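Local coordinates for protein formate-dependent phosphoribosylglycinamide formyltransferase (Mycobacterium tuberculosis H37Rv, PDB 6KHR) that belongs to the ATP-grasp superfamily of enzymes and is built as an assembly of two copies of the same chain, at residues 126-129 and 133-136; 228-233 and 275-280; 245-250 and 314-319; 290-295 and 301-306; 308-313 and 324-329. All blocks are in the same frame, centred on the assembly; numbering follows the deposited sequence.

Contact 1. Residues 126-129 and 133-136; sequences RCTA and GLRR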
# COMPACT_ATOMS: atom_id res chain seq x y z
N ARG A 126 -9.80 -6.93 25.65
CA ARG A 126 -10.65 -6.63 26.80
C ARG A 126 -10.21 -5.36 27.51
O ARG A 126 -11.05 -4.53 27.88
CB ARG A 126 -10.67 -7.80 27.78
CG ARG A 126 -11.41 -7.47 29.08
CD ARG A 126 -11.53 -8.66 30.01
NE ARG A 126 -12.21 -9.78 29.37
CZ ARG A 126 -13.53 -9.90 29.26
NH1 ARG A 126 -14.33 -8.95 29.74
NH2 ARG A 126 -14.05 -10.96 28.66
N CYS A 127 -8.90 -5.18 27.72
CA CYS A 127 -8.45 -4.03 28.50
C CYS A 127 -8.76 -2.72 27.80
O CYS A 127 -9.08 -1.72 28.46
CB CYS A 127 -6.96 -4.13 28.78
SG CYS A 127 -6.51 -5.50 29.87
N THR A 128 -8.68 -2.69 26.48
CA THR A 128 -8.76 -1.43 25.77
C THR A 128 -10.17 -1.06 25.35
O THR A 128 -10.37 0.05 24.86
CB THR A 128 -7.87 -1.46 24.55
OG1 THR A 128 -8.30 -2.52 23.69
CG2 THR A 128 -6.42 -1.69 24.97
N ALA A 129 -11.13 -1.97 25.52
CA ALA A 129 -12.53 -1.63 25.32
C ALA A 129 -13.21 -1.22 26.60
O ALA A 129 -14.31 -0.67 26.55
CB ALA A 129 -13.28 -2.81 24.70
N GLY A 133 -11.33 0.71 33.05
CA GLY A 133 -10.28 -0.19 33.48
C GLY A 133 -8.94 0.10 32.83
O GLY A 133 -7.89 -0.20 33.40
N LEU A 134 -8.96 0.69 31.64
CA LEU A 134 -7.71 1.03 30.98
C LEU A 134 -7.08 2.26 31.62
O LEU A 134 -5.85 2.31 31.81
CB LEU A 134 -7.95 1.24 29.47
CG LEU A 134 -6.64 1.56 28.74
CD1 LEU A 134 -5.84 0.29 28.60
CD2 LEU A 134 -6.89 2.19 27.37
N ARG A 135 -7.90 3.26 31.95
CA ARG A 135 -7.38 4.41 32.69
C ARG A 135 -6.76 3.96 34.01
O ARG A 135 -5.61 4.30 34.32
CB ARG A 135 -8.49 5.43 32.94
CG ARG A 135 -8.46 6.61 32.00
CD ARG A 135 -7.20 7.46 32.20
NE ARG A 135 -6.92 8.27 31.01
CZ ARG A 135 -7.28 9.54 30.87
NH1 ARG A 135 -7.93 10.16 31.85
NH2 ARG A 135 -6.98 10.20 29.76
N ARG A 136 -7.50 3.15 34.78
CA ARG A 136 -7.00 2.68 36.07
C ARG A 136 -5.78 1.80 35.90
O ARG A 136 -4.89 1.81 36.76
CB ARG A 136 -8.11 1.94 36.82
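L134 does most of the touching here, directing its side chain at the backbone of C127 and the methyl group of T128. Its aliphatic CB is in van der Waals contact with the carbonyl oxygen of C127 (L134 CB to C127 O, 3.3 Å). With CG anti to the backbone N of L134 (chi1 -178°), the CD1 branch is carried past that carbonyl, and L134 CD1 ends in an apolar contact 4.2 Å from T128 CG2; the two side chains meet at a slant. T128 suits this place because it has two unlike ends: CG2 meets the leucine, while OG1 is hydrogen-bonded to the carbonyl oxygen of A124 one turn earlier in its own helix. C127 contributes backbone more than thiol, and its side chain, like that of T128, also rests on L284 of helix 267-284. Beyond the contact, L134 covers V306 and D305 of strand 300-307, a buried place that suits a large hydrocarbon side chain. The arrangement is that of two consecutive helices, 122-129 and 131-141, close together in sequence and packed through one leucine beside the edge strand of the antiparallel sheet.

Contact 2. Residues 228-233 and 275-280; sequences MIVVCS and SIAARI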
# COMPACT_ATOMS: atom_id res chain seq x y z
N MET A 228 1.66 7.52 18.96
CA MET A 228 2.85 6.67 18.99
C MET A 228 2.43 5.28 18.53
O MET A 228 1.66 4.60 19.21
CB MET A 228 3.46 6.59 20.38
CG MET A 228 3.87 7.91 20.97
SD MET A 228 5.40 8.48 20.22
CE MET A 228 6.38 6.98 20.49
N ILE A 229 2.90 4.88 17.35
CA ILE A 229 2.63 3.55 16.83
C ILE A 229 3.73 2.65 17.33
O ILE A 229 4.91 2.88 17.02
CB ILE A 229 2.60 3.51 15.30
CG1 ILE A 229 1.48 4.39 14.75
CG2 ILE A 229 2.40 2.06 14.85
CD1 ILE A 229 0.13 3.85 15.00
N VAL A 230 3.35 1.63 18.10
CA VAL A 230 4.28 0.64 18.63
C VAL A 230 4.00 -0.69 17.97
O VAL A 230 2.84 -1.10 17.83
CB VAL A 230 4.17 0.54 20.16
CG1 VAL A 230 5.18 -0.43 20.65
CG2 VAL A 230 4.37 1.90 20.81
N VAL A 231 5.06 -1.36 17.55
CA VAL A 231 4.99 -2.61 16.81
C VAL A 231 5.71 -3.66 17.63
O VAL A 231 6.87 -3.47 18.00
CB VAL A 231 5.66 -2.51 15.43
CG1 VAL A 231 5.59 -3.86 14.69
CG2 VAL A 231 5.07 -1.35 14.62
N CYS A 232 5.02 -4.77 17.89
CA CYS A 232 5.60 -5.91 18.60
C CYS A 232 5.51 -7.12 17.69
O CYS A 232 4.41 -7.57 17.34
CB CYS A 232 4.87 -6.15 19.91
SG CYS A 232 4.88 -4.68 20.91
N SER A 233 6.66 -7.64 17.28
CA SER A 233 6.67 -8.86 16.49
C SER A 233 7.82 -9.73 16.95
O SER A 233 8.47 -9.47 17.97
CB SER A 233 6.76 -8.55 14.99
OG SER A 233 6.61 -9.74 14.25
N SER A 275 8.87 6.04 26.66
CA SER A 275 8.74 5.36 27.94
C SER A 275 7.28 4.97 28.20
O SER A 275 6.98 3.79 28.45
CB SER A 275 9.28 6.26 29.03
OG SER A 275 9.57 5.53 30.19
N ILE A 276 6.37 5.94 28.10
CA ILE A 276 4.94 5.71 28.30
C ILE A 276 4.40 4.70 27.29
O ILE A 276 3.73 3.72 27.66
CB ILE A 276 4.16 7.04 28.19
CG1 ILE A 276 4.51 7.97 29.33
CG2 ILE A 276 2.66 6.78 28.06
CD1 ILE A 276 4.02 9.39 29.12
N ALA A 277 4.63 4.95 25.99
CA ALA A 277 4.21 4.02 24.95
C ALA A 277 4.69 2.60 25.24
O ALA A 277 3.90 1.65 25.23
CB ALA A 277 4.72 4.49 23.58
N ALA A 278 5.98 2.45 25.57
CA ALA A 278 6.54 1.11 25.80
C ALA A 278 5.91 0.43 27.00
O ALA A 278 5.74 -0.79 27.01
CB ALA A 278 8.05 1.19 25.99
N ARG A 279 5.56 1.20 28.03
CA ARG A 279 5.10 0.54 29.25
C ARG A 279 3.65 0.08 29.14
O ARG A 279 3.33 -1.05 29.52
CB ARG A 279 5.34 1.44 30.46
CG ARG A 279 6.83 1.71 30.68
CD ARG A 279 7.15 2.52 31.93
NE ARG A 279 7.40 1.63 33.05
CZ ARG A 279 6.46 1.23 33.89
NH1 ARG A 279 5.22 1.67 33.73
NH2 ARG A 279 6.74 0.40 34.89
N ILE A 280 2.75 0.90 28.60
CA ILE A 280 1.39 0.41 28.42
C ILE A 280 1.37 -0.78 27.46
O ILE A 280 0.57 -1.71 27.64
CB ILE A 280 0.44 1.53 27.94
CG1 ILE A 280 -1.01 1.07 28.03
CG2 ILE A 280 0.71 1.91 26.51
CD1 ILE A 280 -1.47 0.89 29.43
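A277 sets its methyl group between M228 and V230, two residues whose side chains leave strand 224-235 on the same face. The apolar contacts are few and all pass through A277 CB: it lies 3.8 Å from V230 CG2 and 4.0 Å from M228 CB. In V230, CG1 stands anti to the backbone N (chi1 -178°), which leaves CG2, the branch beside that N, to meet the alanine. M228 comes closest through its CB; the chain beyond bends at chi2 and chi3, and the side chain packs on A273, one turn back along the helix, and on L294 of the next strand. Alanine suits the point where the helix comes nearest the strand, since its single carbon lets the backbones approach to 6.7 Å between M228 CA and A277 CA. Larger residues flank it: I276 and I280 turn to strand 288-297, touching L294 and V292, while V281 covers V230 and C232.

The hydrogen bonds serve the helix and the sheet separately. The helix is held by its own backbone, as in R279 N to S275 O at 3.0 Å. The strand is bonded on both edges, with M228, V230 and C232 paired to V292, F290 and G288, and I229 and V231 paired to C244 and E242. Its polar backbone is thus taken up by the sheet, and the face offered to the helix is hydrocarbon. This is the layered alpha/beta packing of the ATP-grasp domain, in which helix 267-284 packs on one face of the large antiparallel sheet.

Contact 3. Residues 245-250 and 314-319; sequences APIGHR and AWVTVR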
# COMPACT_ATOMS: atom_id res chain seq x y z
N ALA A 245 8.01 6.94 14.17
CA ALA A 245 8.17 8.37 14.44
C ALA A 245 6.83 8.95 14.88
O ALA A 245 5.79 8.56 14.34
CB ALA A 245 8.70 9.12 13.21
N PRO A 246 6.83 9.86 15.85
CA PRO A 246 5.57 10.41 16.35
C PRO A 246 4.70 10.92 15.21
O PRO A 246 5.20 11.53 14.27
CB PRO A 246 6.01 11.56 17.27
CG PRO A 246 7.39 11.20 17.67
CD PRO A 246 8.00 10.49 16.48
N ILE A 247 3.40 10.66 15.31
CA ILE A 247 2.43 11.14 14.34
C ILE A 247 1.60 12.21 15.04
O ILE A 247 0.94 11.93 16.05
CB ILE A 247 1.56 10.00 13.80
CG1 ILE A 247 2.40 9.00 13.01
CG2 ILE A 247 0.43 10.51 12.88
CD1 ILE A 247 1.53 7.79 12.55
N GLY A 248 1.67 13.46 14.53
CA GLY A 248 0.82 14.53 15.03
C GLY A 248 -0.52 14.52 14.31
O GLY A 248 -0.61 14.20 13.13
N HIS A 249 -1.58 14.86 15.04
CA HIS A 249 -2.91 14.87 14.43
C HIS A 249 -3.82 15.86 15.15
O HIS A 249 -3.51 16.36 16.23
CB HIS A 249 -3.55 13.47 14.41
CG HIS A 249 -3.79 12.87 15.76
ND1 HIS A 249 -4.96 13.07 16.47
CD2 HIS A 249 -3.04 12.02 16.51
CE1 HIS A 249 -4.90 12.40 17.61
NE2 HIS A 249 -3.74 11.76 17.65
N ARG A 250 -4.96 16.14 14.50
CA ARG A 250 -5.90 17.16 14.95
C ARG A 250 -7.13 17.17 14.05
O ARG A 250 -7.07 16.77 12.88
CB ARG A 250 -5.26 18.55 14.97
CG ARG A 250 -5.35 19.31 13.67
CD ARG A 250 -4.89 20.72 13.89
NE ARG A 250 -4.68 21.38 12.62
CZ ARG A 250 -5.63 21.97 11.91
NH1 ARG A 250 -6.88 21.99 12.37
NH2 ARG A 250 -5.33 22.53 10.75
N ALA A 314 -3.01 6.92 11.56
CA ALA A 314 -1.96 6.10 10.97
C ALA A 314 -1.94 6.16 9.44
O ALA A 314 -0.93 5.78 8.84
CB ALA A 314 -2.11 4.65 11.43
N TRP A 315 -3.04 6.62 8.80
CA TRP A 315 -3.14 6.62 7.34
C TRP A 315 -1.96 7.31 6.66
O TRP A 315 -1.61 6.96 5.53
CB TRP A 315 -4.43 7.30 6.89
CG TRP A 315 -5.58 6.38 6.82
CD1 TRP A 315 -6.63 6.31 7.68
CD2 TRP A 315 -5.79 5.35 5.83
NE1 TRP A 315 -7.49 5.32 7.29
CE2 TRP A 315 -7.00 4.71 6.16
CE3 TRP A 315 -5.09 4.94 4.70
CZ2 TRP A 315 -7.52 3.67 5.41
CZ3 TRP A 315 -5.61 3.91 3.94
CH2 TRP A 315 -6.82 3.29 4.30
N VAL A 316 -1.36 8.31 7.31
CA VAL A 316 -0.21 8.98 6.70
C VAL A 316 0.89 7.99 6.37
O VAL A 316 1.63 8.18 5.39
CB VAL A 316 0.31 10.11 7.62
CG1 VAL A 316 0.77 9.56 8.97
CG2 VAL A 316 1.44 10.86 6.98
N THR A 317 1.00 6.89 7.14
CA THR A 317 2.11 5.96 6.97
C THR A 317 2.08 5.28 5.61
O THR A 317 3.15 4.89 5.10
CB THR A 317 2.15 4.90 8.10
OG1 THR A 317 0.92 4.17 8.15
CG2 THR A 317 2.42 5.56 9.46
N VAL A 318 0.90 5.19 4.97
CA VAL A 318 0.78 4.55 3.66
C VAL A 318 1.79 5.15 2.68
O VAL A 318 2.30 4.45 1.80
CB VAL A 318 -0.67 4.65 3.13
CG1 VAL A 318 -0.75 4.27 1.67
CG2 VAL A 318 -1.60 3.75 3.94
N ARG A 319 2.14 6.43 2.86
CA ARG A 319 3.13 7.08 2.01
C ARG A 319 4.37 7.59 2.74
O ARG A 319 5.37 7.85 2.07
CB ARG A 319 2.51 8.27 1.26
CG ARG A 319 1.57 7.89 0.14
CD ARG A 319 2.35 7.16 -0.94
NE ARG A 319 1.46 6.55 -1.92
CZ ARG A 319 1.81 5.54 -2.71
NH1 ARG A 319 3.04 5.03 -2.62
NH2 ARG A 319 0.95 5.03 -3.58
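I247 reaches from strand 238-252 into the turn that leads to helix 317-320, and both of its branches make contact there. Its CG2 methyl meets V316 CG1 tip to tip at 4.0 Å. The CD1 end goes further, lying 3.9 Å from T317 CG2, with the two side chains nearly at right angles, and 4.2 Å from A314 CA. A beta-branched isoleucine fits because one residue supplies both a near and a far methyl.

The next shell fixes the threonine. With OG1 between its backbone N and carbonyl carbon (chi1 58°), T317 turns its hydroxyl back to donate to A314 O, tilted 19° from the carbonyl plane; T317 N bonds to the same oxygen. That hydroxyl also pairs with V325 N, at the start of the following helix, so CG2 is the part left facing I247. On the strand side, I247 is held by backbone bonding to T227 and its side chain touches I229 and Q261. Farther out, R319 forms salt bridges with D381 and with E327 of the second subunit.

Between the segments the chemistry is wholly apolar, so the contact depends on shape and burial, while threonine's polar end is satisfied within the turn and by the next helix.

Contact 4. Residues 290-295 and 301-306; sequences FGVELM and VYFADV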
# COMPACT_ATOMS: atom_id res chain seq x y z
N PHE A 290 0.20 -1.30 18.05
CA PHE A 290 -0.55 -0.54 19.02
C PHE A 290 -0.41 0.94 18.71
O PHE A 290 0.69 1.40 18.37
CB PHE A 290 -0.08 -0.84 20.45
CG PHE A 290 -0.24 -2.28 20.86
CD1 PHE A 290 0.61 -3.27 20.36
CD2 PHE A 290 -1.24 -2.65 21.75
CE1 PHE A 290 0.46 -4.59 20.74
CE2 PHE A 290 -1.39 -3.98 22.13
CZ PHE A 290 -0.54 -4.95 21.63
N GLY A 291 -1.53 1.67 18.79
CA GLY A 291 -1.51 3.10 18.69
C GLY A 291 -1.69 3.69 20.08
O GLY A 291 -2.69 3.41 20.76
N VAL A 292 -0.71 4.45 20.52
CA VAL A 292 -0.73 4.99 21.87
C VAL A 292 -0.96 6.48 21.76
O VAL A 292 -0.17 7.19 21.12
CB VAL A 292 0.56 4.69 22.64
CG1 VAL A 292 0.61 5.50 23.90
CG2 VAL A 292 0.64 3.24 22.96
N GLU A 293 -2.03 6.95 22.37
CA GLU A 293 -2.43 8.34 22.26
C GLU A 293 -1.84 9.16 23.39
O GLU A 293 -1.96 8.78 24.57
CB GLU A 293 -3.95 8.45 22.22
CG GLU A 293 -4.54 7.96 20.91
CD GLU A 293 -3.94 8.67 19.68
OE1 GLU A 293 -3.98 8.09 18.57
OE2 GLU A 293 -3.44 9.81 19.81
N LEU A 294 -1.19 10.27 23.04
CA LEU A 294 -0.55 11.15 24.00
C LEU A 294 -0.92 12.61 23.74
O LEU A 294 -1.29 13.01 22.63
CB LEU A 294 0.98 11.00 23.99
CG LEU A 294 1.56 9.60 24.01
CD1 LEU A 294 3.05 9.68 23.82
CD2 LEU A 294 1.22 8.95 25.31
N MET A 295 -0.82 13.40 24.80
CA MET A 295 -0.99 14.85 24.80
C MET A 295 0.32 15.48 25.24
O MET A 295 0.93 15.03 26.21
CB MET A 295 -2.13 15.26 25.75
CG MET A 295 -3.47 14.66 25.39
SD MET A 295 -4.77 15.01 26.60
CE MET A 295 -4.61 13.62 27.72
N VAL A 301 4.26 15.02 28.93
CA VAL A 301 3.57 14.06 28.10
C VAL A 301 2.53 13.36 28.96
O VAL A 301 2.82 12.96 30.09
CB VAL A 301 4.55 13.06 27.47
CG1 VAL A 301 3.79 12.07 26.58
CG2 VAL A 301 5.60 13.84 26.67
N TYR A 302 1.31 13.27 28.44
CA TYR A 302 0.20 12.63 29.12
C TYR A 302 -0.29 11.45 28.31
O TYR A 302 -0.42 11.53 27.08
CB TYR A 302 -0.95 13.59 29.35
CG TYR A 302 -0.58 14.82 30.15
CD1 TYR A 302 -0.09 15.96 29.52
CD2 TYR A 302 -0.74 14.85 31.51
CE1 TYR A 302 0.23 17.10 30.25
CE2 TYR A 302 -0.43 15.97 32.25
CZ TYR A 302 0.06 17.10 31.61
OH TYR A 302 0.37 18.22 32.35
N PHE A 303 -0.55 10.36 29.00
CA PHE A 303 -1.26 9.25 28.40
C PHE A 303 -2.73 9.62 28.23
O PHE A 303 -3.37 10.08 29.17
CB PHE A 303 -1.13 8.02 29.29
CG PHE A 303 -1.92 6.87 28.80
CD1 PHE A 303 -1.47 6.12 27.72
CD2 PHE A 303 -3.14 6.55 29.39
CE1 PHE A 303 -2.19 5.04 27.25
CE2 PHE A 303 -3.88 5.49 28.93
CZ PHE A 303 -3.40 4.72 27.85
N ALA A 304 -3.27 9.40 27.03
CA ALA A 304 -4.71 9.56 26.86
C ALA A 304 -5.42 8.26 26.53
O ALA A 304 -6.53 8.05 27.03
CB ALA A 304 -5.02 10.58 25.77
N ASP A 305 -4.84 7.40 25.70
CA ASP A 305 -5.52 6.18 25.27
C ASP A 305 -4.56 5.27 24.52
O ASP A 305 -3.45 5.66 24.15
CB ASP A 305 -6.72 6.52 24.39
CG ASP A 305 -7.71 5.39 24.32
OD1 ASP A 305 -7.55 4.43 25.11
OD2 ASP A 305 -8.63 5.46 23.48
N VAL A 306 -5.02 4.04 24.28
CA VAL A 306 -4.35 3.09 23.40
C VAL A 306 -5.40 2.26 22.68
O VAL A 306 -6.39 1.83 23.28
CB VAL A 306 -3.35 2.19 24.16
CG1 VAL A 306 -4.03 1.47 25.32
CG2 VAL A 306 -2.69 1.18 23.20
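V292 to M295 pair with Y302 to V306 as antiparallel strands, 156° between their directions, and the register slips by one residue at E293, which faces both A304 and D305. E293 O accepts from A304 N at 2.9 Å and, weakly, from D305 N, while E293 N donates to D305 O. Past this bulge, regular pairing returns: M295 N bonds to Y302 O at 3.0 Å and Y302 N to M295 O at 2.9 Å. A304 takes up the extra residue with a nearly helical psi of -39°.

On the face of V292, L294, F303 and V306 the side chains are hydrocarbon. V292 CG2 meets V306 CG2 at 3.9 Å, the two valines slanting across each other, and L294 CD1 packs on V301 CG1 at 3.7 Å. Branched aliphatic and aromatic residues suit this buried side, where L294 and V301 meet helix 267-284 and F303 and V306 meet helix 131-141.

The other face carries E293, M295, Y302 and D305. M295 bends at its last torsion (chi3 -90°), curling CE over the neighbouring strand to A304 CB at 3.6 Å and Y302 CB at 4.0 Å; a flexible thioether serves well beside the irregular backbone. E293 turns its carboxylate away from the partner strand, to T227 OG1 through OE1 and to H249 NE2 through OE2. The whole is a beta hairpin with a classic beta bulge, forming one edge of the large antiparallel sheet of the ATP-grasp domain within this chain.

Contact 5. Residues 308-313 and 324-329; sequences VCPAGS and SVFELQ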
# COMPACT_ATOMS: atom_id res chain seq x y z
N VAL A 308 -5.83 -1.18 19.94
CA VAL A 308 -5.23 -2.35 19.30
C VAL A 308 -5.58 -2.40 17.82
O VAL A 308 -5.29 -3.39 17.14
CB VAL A 308 -5.69 -3.65 20.00
CG1 VAL A 308 -5.43 -3.59 21.50
CG2 VAL A 308 -7.17 -3.92 19.70
N CYS A 309 -6.19 -1.34 17.30
CA CYS A 309 -6.61 -1.25 15.90
C CYS A 309 -5.96 -0.05 15.20
O CYS A 309 -5.75 0.99 15.83
CB CYS A 309 -8.13 -1.13 15.79
SG CYS A 309 -9.09 -2.26 16.83
N PRO A 310 -5.66 -0.16 13.89
CA PRO A 310 -4.94 0.94 13.21
C PRO A 310 -5.72 2.24 13.19
O PRO A 310 -6.75 2.35 12.52
CB PRO A 310 -4.73 0.40 11.79
CG PRO A 310 -5.84 -0.59 11.60
CD PRO A 310 -6.05 -1.23 12.95
N ALA A 311 -5.22 3.24 13.92
CA ALA A 311 -5.94 4.50 14.07
C ALA A 311 -6.06 5.24 12.74
O ALA A 311 -5.25 5.07 11.83
CB ALA A 311 -5.25 5.39 15.10
N GLY A 312 -7.12 6.05 12.64
CA GLY A 312 -7.25 6.94 11.50
C GLY A 312 -6.02 7.79 11.26
O GLY A 312 -5.67 8.06 10.11
N SER A 313 -5.34 8.22 12.33
CA SER A 313 -4.14 9.03 12.11
C SER A 313 -3.01 8.26 11.45
O SER A 313 -2.14 8.87 10.82
CB SER A 313 -3.64 9.64 13.41
OG SER A 313 -3.15 8.64 14.27
N SER A 324 3.89 0.56 5.73
CA SER A 324 2.73 1.23 6.29
C SER A 324 2.23 0.49 7.53
O SER A 324 2.58 -0.67 7.78
CB SER A 324 1.61 1.33 5.26
OG SER A 324 1.10 0.04 4.94
N VAL A 325 1.39 1.18 8.30
CA VAL A 325 0.86 0.59 9.52
C VAL A 325 0.20 -0.75 9.22
O VAL A 325 0.20 -1.65 10.06
CB VAL A 325 -0.10 1.56 10.23
CG1 VAL A 325 -1.32 1.86 9.35
CG2 VAL A 325 -0.51 1.02 11.60
N PHE A 326 -0.33 -0.90 7.99
CA PHE A 326 -0.95 -2.14 7.55
C PHE A 326 0.08 -3.20 7.18
O PHE A 326 -0.12 -4.39 7.46
CB PHE A 326 -1.85 -1.87 6.35
CG PHE A 326 -2.81 -0.77 6.58
CD1 PHE A 326 -3.68 -0.81 7.66
CD2 PHE A 326 -2.86 0.31 5.72
CE1 PHE A 326 -4.57 0.21 7.88
CE2 PHE A 326 -3.76 1.34 5.93
CZ PHE A 326 -4.61 1.29 7.00
N GLU A 327 1.17 -2.81 6.52
CA GLU A 327 2.23 -3.78 6.28
C GLU A 327 2.88 -4.19 7.60
O GLU A 327 3.20 -5.36 7.80
CB GLU A 327 3.25 -3.21 5.29
CG GLU A 327 2.60 -2.84 3.93
CD GLU A 327 3.51 -2.08 2.93
OE1 GLU A 327 4.19 -1.08 3.32
OE2 GLU A 327 3.52 -2.47 1.74
N LEU A 328 3.01 -3.25 8.54
CA LEU A 328 3.55 -3.65 9.84
C LEU A 328 2.62 -4.63 10.55
O LEU A 328 3.08 -5.64 11.12
CB LEU A 328 3.82 -2.41 10.70
CG LEU A 328 4.85 -1.40 10.22
CD1 LEU A 328 4.74 -0.12 11.07
CD2 LEU A 328 6.28 -1.96 10.27
N GLN A 329 1.31 -4.38 10.53
CA GLN A 329 0.45 -5.31 11.24
C GLN A 329 0.28 -6.63 10.49
O GLN A 329 0.04 -7.66 11.12
CB GLN A 329 -0.90 -4.68 11.56
CG GLN A 329 -1.60 -4.05 10.41
CD GLN A 329 -2.87 -3.35 10.84
OE1 GLN A 329 -3.65 -2.88 10.00
NE2 GLN A 329 -3.10 -3.27 12.15
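P310, in the loop that leaves the hairpin of the ATP-grasp domain, packs on the first turns of helix 325-334, a helix begun by a capping box. Three helix residues, V325, F326 and Q329, receive the proline ring; V325 and Q329 stand one turn apart, so that they border the same side. Q329 meets it most closely: its side chain crosses the proline at about a right angle, and the amide does the touching, with OE1 3.5 Å from P310 CG and NE2 3.7 Å from P310 CD. The side chain begins with CG between the backbone N and carbonyl carbon (chi1 52°) and then runs extended, which carries the amide out to the loop. P310 CB lies 3.9 Å from F326 CE1, approaching the ring obliquely, and 4.3 Å from V325 CG2. Proline suits the place because its compact ring offers CB to F326 and V325, and CG and CD to the amide, although P310 is poorly ordered and the details should be read with caution.

The F326 ring is itself well surrounded. V325 CG1 stands 3.8 Å above the plane of the F326 ring, over its centre, Q329 OE1 lies at its edge in the plane, and W315 meets it edge-to-face. P37 of helix 36-47 touches both P310 and F326, bringing the N-terminal part of the chain to the same place.

Serine and glutamate are apt at the helix start because each side chain answers the other's backbone. E327 N donates to S324 OG at 3.3 Å. In return S324 N donates to E327 OE1 at 2.9 Å, on its anti lone pair.

Overall arrangement
Contacts 2, 3 and 4 all reach the large antiparallel sheet of the ATP-grasp domain: strands 300-307, 288-297, 224-235 and 238-252 are successive neighbours in it. Contacts 2 and 4 have centres about 10 Å apart and are joined by backbone bonding between strands 224-235 and 288-297. Contact 1, earliest in the chain, packs helices 122-129 and 131-141 beside the hairpin of contact 4 and lies about 24 Å, centre to centre, from contact 3, across the chain's centre. Contacts 3 and 5, about 10 Å apart between centres, alternate along the sequence, and contact 4 is nested within the loop closed by contact 3. Contacts 2 to 5 thereby bind the ATP-grasp domain together, and R319 of contact 3 and E327 of contact 5 meet the second subunit.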